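Local structure of putative cell adhesion protein (Bacteroides eggerthii, 4GPV) at residues V156-R168 with F237-T251. The protein probably serves as a structural subunit of the adhesive pili (fimbriae) of a human gut bacterium, belonging to the FimA-like fimbrial family. Residues are numbered along the deposited sequence; the frame is centred on the assembly and turned at random.
Sequences VAAKIQLIVKDNR and FTINAGSTVFNHFYT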
loop_
_atom_site.group_PDB
_atom_site.type_symbol
_atom_site.label_atom_id
_atom_site.label_comp_id
_atom_site.label_asym_id
_atom_site.label_seq_id
_atom_site.Cartn_x
_atom_site.Cartn_y
_atom_site.Cartn_z
ATOM N N VAL A 156 5.613 3.092 2.907
ATOM C CA VAL A 156 4.457 3.982 2.991
ATOM C C VAL A 156 3.191 3.155 2.731
ATOM O O VAL A 156 2.138 3.463 3.283
ATOM C CB VAL A 156 4.625 5.131 1.952
ATOM C CG1 VAL A 156 3.346 5.971 1.809
ATOM C CG2 VAL A 156 5.816 6.004 2.324
ATOM N N ALA A 157 3.287 2.186 1.824
ATOM C CA ALA A 157 2.160 1.321 1.458
ATOM C C ALA A 157 2.013 0.093 2.378
ATOM O O ALA A 157 2.857 -0.195 3.231
ATOM C CB ALA A 157 2.341 0.855 0.017
ATOM N N ALA A 158 0.926 -0.653 2.135
ATOM C CA ALA A 158 0.634 -1.978 2.654
ATOM C C ALA A 158 0.628 -2.925 1.458
ATOM O O ALA A 158 0.431 -2.484 0.310
ATOM C CB ALA A 158 -0.735 -1.982 3.361
ATOM N N LYS A 159 0.779 -4.210 1.703
ATOM C CA LYS A 159 0.750 -5.210 0.656
ATOM C C LYS A 159 -0.363 -6.208 0.971
ATOM O O LYS A 159 -0.506 -6.618 2.135
ATOM C CB LYS A 159 2.119 -5.917 0.609
ATOM C CG LYS A 159 2.254 -6.955 -0.489
ATOM C CD LYS A 159 3.718 -7.428 -0.567
ATOM C CE LYS A 159 3.980 -8.772 0.015
ATOM N NZ LYS A 159 5.423 -9.139 -0.105
ATOM N N ILE A 160 -1.133 -6.594 -0.055
ATOM C CA ILE A 160 -2.216 -7.585 0.125
ATOM C C ILE A 160 -1.945 -8.738 -0.832
ATOM O O ILE A 160 -1.886 -8.498 -2.028
ATOM C CB ILE A 160 -3.614 -6.947 -0.122
ATOM C CG1 ILE A 160 -3.882 -5.794 0.880
ATOM C CG2 ILE A 160 -4.739 -8.033 -0.027
ATOM C CD1 ILE A 160 -5.088 -4.923 0.486
ATOM N N GLN A 161 -1.830 -9.982 -0.320
ATOM C CA GLN A 161 -1.606 -11.165 -1.157
ATOM C C GLN A 161 -2.847 -12.029 -1.128
ATOM O O GLN A 161 -3.457 -12.164 -0.069
ATOM C CB GLN A 161 -0.419 -12.001 -0.629
ATOM C CG GLN A 161 0.928 -11.393 -0.982
ATOM C CD GLN A 161 2.057 -12.124 -0.301
ATOM O OE1 GLN A 161 2.298 -11.973 0.900
ATOM N NE2 GLN A 161 2.757 -12.941 -1.057
ATOM N N LEU A 162 -3.171 -12.687 -2.258
ATOM C CA LEU A 162 -4.330 -13.565 -2.333
ATOM C C LEU A 162 -3.914 -14.995 -2.634
ATOM O O LEU A 162 -3.174 -15.240 -3.594
ATOM C CB LEU A 162 -5.310 -13.046 -3.417
ATOM C CG LEU A 162 -6.496 -13.934 -3.746
ATOM C CD1 LEU A 162 -7.417 -14.100 -2.522
ATOM C CD2 LEU A 162 -7.269 -13.401 -4.957
ATOM N N ILE A 163 -4.401 -15.934 -1.799
ATOM C CA ILE A 163 -4.266 -17.392 -1.971
ATOM C C ILE A 163 -5.679 -17.943 -2.212
ATOM O O ILE A 163 -6.539 -17.780 -1.342
ATOM C CB ILE A 163 -3.570 -18.062 -0.748
ATOM C CG1 ILE A 163 -2.125 -17.559 -0.580
ATOM C CG2 ILE A 163 -3.599 -19.596 -0.837
ATOM C CD1 ILE A 163 -1.514 -17.931 0.742
ATOM N N VAL A 164 -5.915 -18.614 -3.358
ATOM C CA VAL A 164 -7.211 -19.167 -3.677
ATOM C C VAL A 164 -7.144 -20.687 -3.591
ATOM O O VAL A 164 -6.245 -21.288 -4.174
ATOM C CB VAL A 164 -7.685 -18.705 -5.071
ATOM C CG1 VAL A 164 -9.049 -19.323 -5.424
ATOM C CG2 VAL A 164 -7.743 -17.179 -5.138
ATOM N N LYS A 165 -8.029 -21.281 -2.799
ATOM C CA LYS A 165 -8.187 -22.747 -2.713
ATOM C C LYS A 165 -9.550 -23.028 -3.282
ATOM O O LYS A 165 -10.557 -22.745 -2.629
ATOM C CB LYS A 165 -8.014 -23.253 -1.274
ATOM C CG LYS A 165 -6.591 -23.045 -0.800
ATOM C CD LYS A 165 -6.400 -23.359 0.653
ATOM C CE LYS A 165 -4.996 -23.008 1.055
ATOM N NZ LYS A 165 -4.626 -23.602 2.369
ATOM N N ASP A 166 -9.594 -23.488 -4.543
ATOM C CA ASP A 166 -10.841 -23.670 -5.248
ATOM C C ASP A 166 -11.345 -25.112 -5.166
ATOM O O ASP A 166 -10.800 -25.998 -5.833
ATOM C CB ASP A 166 -10.717 -23.229 -6.709
ATOM C CG ASP A 166 -12.073 -23.160 -7.401
ATOM O OD1 ASP A 166 -13.112 -23.308 -6.703
ATOM O OD2 ASP A 166 -12.102 -22.950 -8.627
ATOM N N ASN A 167 -12.443 -25.324 -4.397
ATOM C CA ASN A 167 -13.067 -26.634 -4.209
ATOM C C ASN A 167 -14.449 -26.671 -4.853
ATOM O O ASN A 167 -15.249 -27.565 -4.565
ATOM C CB ASN A 167 -13.151 -27.015 -2.723
ATOM C CG ASN A 167 -11.809 -27.148 -2.055
ATOM O OD1 ASN A 167 -10.785 -27.445 -2.685
ATOM N ND2 ASN A 167 -11.791 -26.945 -0.754
ATOM N N ARG A 168 -14.738 -25.687 -5.716
ATOM C CA ARG A 168 -16.007 -25.672 -6.449
ATOM C C ARG A 168 -15.961 -26.775 -7.505
ATOM O O ARG A 168 -14.897 -27.046 -8.057
ATOM C CB ARG A 168 -16.270 -24.302 -7.102
ATOM C CG ARG A 168 -16.539 -23.151 -6.130
ATOM C CD ARG A 168 -16.493 -21.784 -6.821
ATOM N NE ARG A 168 -15.170 -21.565 -7.423
ATOM C CZ ARG A 168 -14.860 -20.586 -8.265
ATOM N NH1 ARG A 168 -15.773 -19.690 -8.623
ATOM N NH2 ARG A 168 -13.629 -20.488 -8.746
ATOM N N PHE A 237 -6.851 -21.104 -11.037
ATOM C CA PHE A 237 -7.396 -21.537 -9.747
ATOM C C PHE A 237 -7.573 -23.046 -9.677
ATOM O O PHE A 237 -8.224 -23.656 -10.536
ATOM C CB PHE A 237 -8.729 -20.842 -9.422
ATOM C CG PHE A 237 -8.668 -19.345 -9.224
ATOM C CD1 PHE A 237 -7.456 -18.703 -8.960
ATOM C CD2 PHE A 237 -9.825 -18.572 -9.296
ATOM C CE1 PHE A 237 -7.405 -17.312 -8.784
ATOM C CE2 PHE A 237 -9.767 -17.183 -9.116
ATOM C CZ PHE A 237 -8.562 -16.568 -8.846
ATOM N N THR A 238 -6.969 -23.652 -8.648
ATOM C CA THR A 238 -7.052 -25.100 -8.402
ATOM C C THR A 238 -7.310 -25.335 -6.897
ATOM O O THR A 238 -7.422 -24.370 -6.126
ATOM C CB THR A 238 -5.757 -25.818 -8.863
ATOM O OG1 THR A 238 -4.685 -25.519 -7.962
ATOM C CG2 THR A 238 -5.349 -25.493 -10.311
ATOM N N ILE A 239 -7.305 -26.615 -6.468
ATOM C CA ILE A 239 -7.422 -26.972 -5.047
ATOM C C ILE A 239 -6.284 -26.305 -4.276
ATOM O O ILE A 239 -6.430 -26.015 -3.091
ATOM C CB ILE A 239 -7.426 -28.517 -4.853
ATOM C CG1 ILE A 239 -6.170 -29.195 -5.519
ATOM C CG2 ILE A 239 -8.756 -29.102 -5.392
ATOM C CD1 ILE A 239 -5.744 -30.606 -4.938
ATOM N N ASN A 240 -5.151 -26.059 -4.971
ATOM C CA ASN A 240 -3.983 -25.348 -4.484
ATOM C C ASN A 240 -3.541 -25.857 -3.100
ATOM O O ASN A 240 -3.479 -25.079 -2.130
ATOM C CB ASN A 240 -4.274 -23.834 -4.459
ATOM C CG ASN A 240 -3.090 -22.960 -4.194
ATOM O OD1 ASN A 240 -1.921 -23.419 -4.225
ATOM N ND2 ASN A 240 -3.363 -21.669 -3.911
ATOM N N ALA A 241 -3.258 -27.174 -3.014
ATOM C CA ALA A 241 -2.819 -27.830 -1.777
ATOM C C ALA A 241 -1.556 -27.172 -1.192
ATOM O O ALA A 241 -1.381 -27.190 0.023
ATOM C CB ALA A 241 -2.562 -29.302 -2.021
ATOM N N GLY A 242 -0.715 -26.593 -2.056
ATOM C CA GLY A 242 0.516 -25.913 -1.674
ATOM C C GLY A 242 0.365 -24.477 -1.192
ATOM O O GLY A 242 1.353 -23.896 -0.779
ATOM N N SER A 243 -0.859 -23.887 -1.253
ATOM C CA SER A 243 -1.161 -22.505 -0.814
ATOM C C SER A 243 -0.300 -21.480 -1.557
ATOM O O SER A 243 0.167 -20.509 -0.956
ATOM C CB SER A 243 -0.976 -22.345 0.701
ATOM O OG SER A 243 -1.809 -23.244 1.419
ATOM N N THR A 244 -0.123 -21.672 -2.870
ATOM C CA THR A 244 0.629 -20.692 -3.663
ATOM C C THR A 244 -0.198 -19.384 -3.800
ATOM O O THR A 244 -1.439 -19.417 -3.879
ATOM C CB THR A 244 1.034 -21.255 -5.027
ATOM O OG1 THR A 244 -0.111 -21.339 -5.864
ATOM C CG2 THR A 244 1.722 -22.609 -4.931
ATOM N N VAL A 245 0.507 -18.251 -3.889
ATOM C CA VAL A 245 -0.107 -16.930 -3.996
ATOM C C VAL A 245 -0.475 -16.666 -5.466
ATOM O O VAL A 245 0.364 -16.848 -6.362
ATOM C CB VAL A 245 0.863 -15.853 -3.418
ATOM C CG1 VAL A 245 0.404 -14.429 -3.746
ATOM C CG2 VAL A 245 1.064 -16.030 -1.912
ATOM N N PHE A 246 -1.706 -16.205 -5.708
ATOM C CA PHE A 246 -2.149 -15.887 -7.066
ATOM C C PHE A 246 -1.626 -14.514 -7.515
ATOM O O PHE A 246 -1.181 -14.354 -8.656
ATOM C CB PHE A 246 -3.688 -15.901 -7.161
ATOM C CG PHE A 246 -4.179 -15.402 -8.506
ATOM C CD1 PHE A 246 -3.975 -16.156 -9.669
ATOM C CD2 PHE A 246 -4.807 -14.167 -8.625
ATOM C CE1 PHE A 246 -4.408 -15.685 -10.918
ATOM C CE2 PHE A 246 -5.203 -13.683 -9.887
ATOM C CZ PHE A 246 -5.003 -14.449 -11.020
ATOM N N ASN A 247 -1.776 -13.503 -6.648
ATOM C CA ASN A 247 -1.308 -12.147 -6.973
ATOM C C ASN A 247 -1.153 -11.346 -5.686
ATOM O O ASN A 247 -1.503 -11.817 -4.596
ATOM C CB ASN A 247 -2.290 -11.446 -7.948
ATOM C CG ASN A 247 -3.603 -10.963 -7.321
ATOM O OD1 ASN A 247 -4.117 -11.525 -6.351
ATOM N ND2 ASN A 247 -4.148 -9.873 -7.829
ATOM N N HIS A 248 -0.713 -10.100 -5.832
ATOM C CA HIS A 248 -0.650 -9.184 -4.716
ATOM C C HIS A 248 -0.942 -7.780 -5.241
ATOM O O HIS A 248 -0.761 -7.522 -6.436
ATOM C CB HIS A 248 0.718 -9.257 -4.015
ATOM C CG HIS A 248 1.857 -8.767 -4.837
ATOM N ND1 HIS A 248 2.524 -9.601 -5.698
ATOM C CD2 HIS A 248 2.394 -7.524 -4.917
ATOM C CE1 HIS A 248 3.446 -8.854 -6.283
ATOM N NE2 HIS A 248 3.402 -7.592 -5.843
ATOM N N PHE A 249 -1.400 -6.906 -4.347
ATOM C CA PHE A 249 -1.618 -5.489 -4.643
ATOM C C PHE A 249 -0.927 -4.659 -3.599
ATOM O O PHE A 249 -0.828 -5.078 -2.442
ATOM C CB PHE A 249 -3.126 -5.142 -4.633
ATOM C CG PHE A 249 -3.963 -5.761 -5.722
ATOM C CD1 PHE A 249 -3.802 -5.376 -7.055
ATOM C CD2 PHE A 249 -4.981 -6.652 -5.412
ATOM C CE1 PHE A 249 -4.601 -5.932 -8.058
ATOM C CE2 PHE A 249 -5.804 -7.177 -6.408
ATOM C CZ PHE A 249 -5.609 -6.821 -7.723
ATOM N N TYR A 250 -0.454 -3.480 -3.989
ATOM C CA TYR A 250 0.038 -2.482 -3.039
ATOM C C TYR A 250 -1.065 -1.480 -2.864
ATOM O O TYR A 250 -1.710 -1.102 -3.855
ATOM C CB TYR A 250 1.309 -1.760 -3.555
ATOM C CG TYR A 250 2.423 -2.721 -3.847
ATOM C CD1 TYR A 250 3.034 -3.450 -2.824
ATOM C CD2 TYR A 250 2.858 -2.928 -5.149
ATOM C CE1 TYR A 250 4.044 -4.373 -3.103
ATOM C CE2 TYR A 250 3.895 -3.813 -5.435
ATOM C CZ TYR A 250 4.473 -4.543 -4.413
ATOM O OH TYR A 250 5.460 -5.436 -4.732
ATOM N N THR A 251 -1.280 -1.009 -1.637
ATOM C CA THR A 251 -2.342 -0.016 -1.442
ATOM C C THR A 251 -1.957 0.881 -0.285
ATOM O O THR A 251 -0.988 0.594 0.404
ATOM C CB THR A 251 -3.705 -0.731 -1.199
ATOM O OG1 THR A 251 -4.759 0.252 -1.252
ATOM C CG2 THR A 251 -3.767 -1.470 0.145
HETATM O O HOH W 1 -4.153 -9.815 -3.739
HETATM O O HOH W 2 -3.773 -18.784 -5.257
HETATM O O HOH W 3 -5.574 -21.673 -6.943
HETATM O O HOH W 4 -3.210 -25.710 1.141
HETATM O O HOH W 5 -11.463 -23.114 -11.183
HETATM O O HOH W 6 -8.377 -27.066 -1.499
#
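An antiparallel strand pair in the FimA-like C-terminal domain pairs A158–Q161 with H248–T251, and the loop that leads into the second strand, F237–T244, continues along the first. Main-chain bonds set the register, I160 N to F249 O at 2.8 Å among them. Beyond the pair, the loop meets V164–D166 through both side-chain and main-chain bonds. N240, at the start of a type I turn, has the planar amide this place needs: with CG anti to its backbone N (chi1 -170°), ND2 gives one hydrogen to V164 O (2.9 Å), from above that carbonyl plane, and the other to T244 O (3.0 Å), while OD1 accepts from T244 N. An alanine at this position removes the amide, which would probably cost V164 O a donor and let the turn drift from the strand. Branched V164 suits the ring of F237: CG1 sits over one face, 3.9 Å from the centroid. D166 N reaches T238 O at 2.8 Å, and its carboxylate takes R168 side-on, NE to OD1 at 2.8 Å. R168 also bridges to D180. L162, V164 and F237 pack on strand 262-271, F237 and F246 touch strand 176-193, and strand 297-306 pairs in parallel with 146-169.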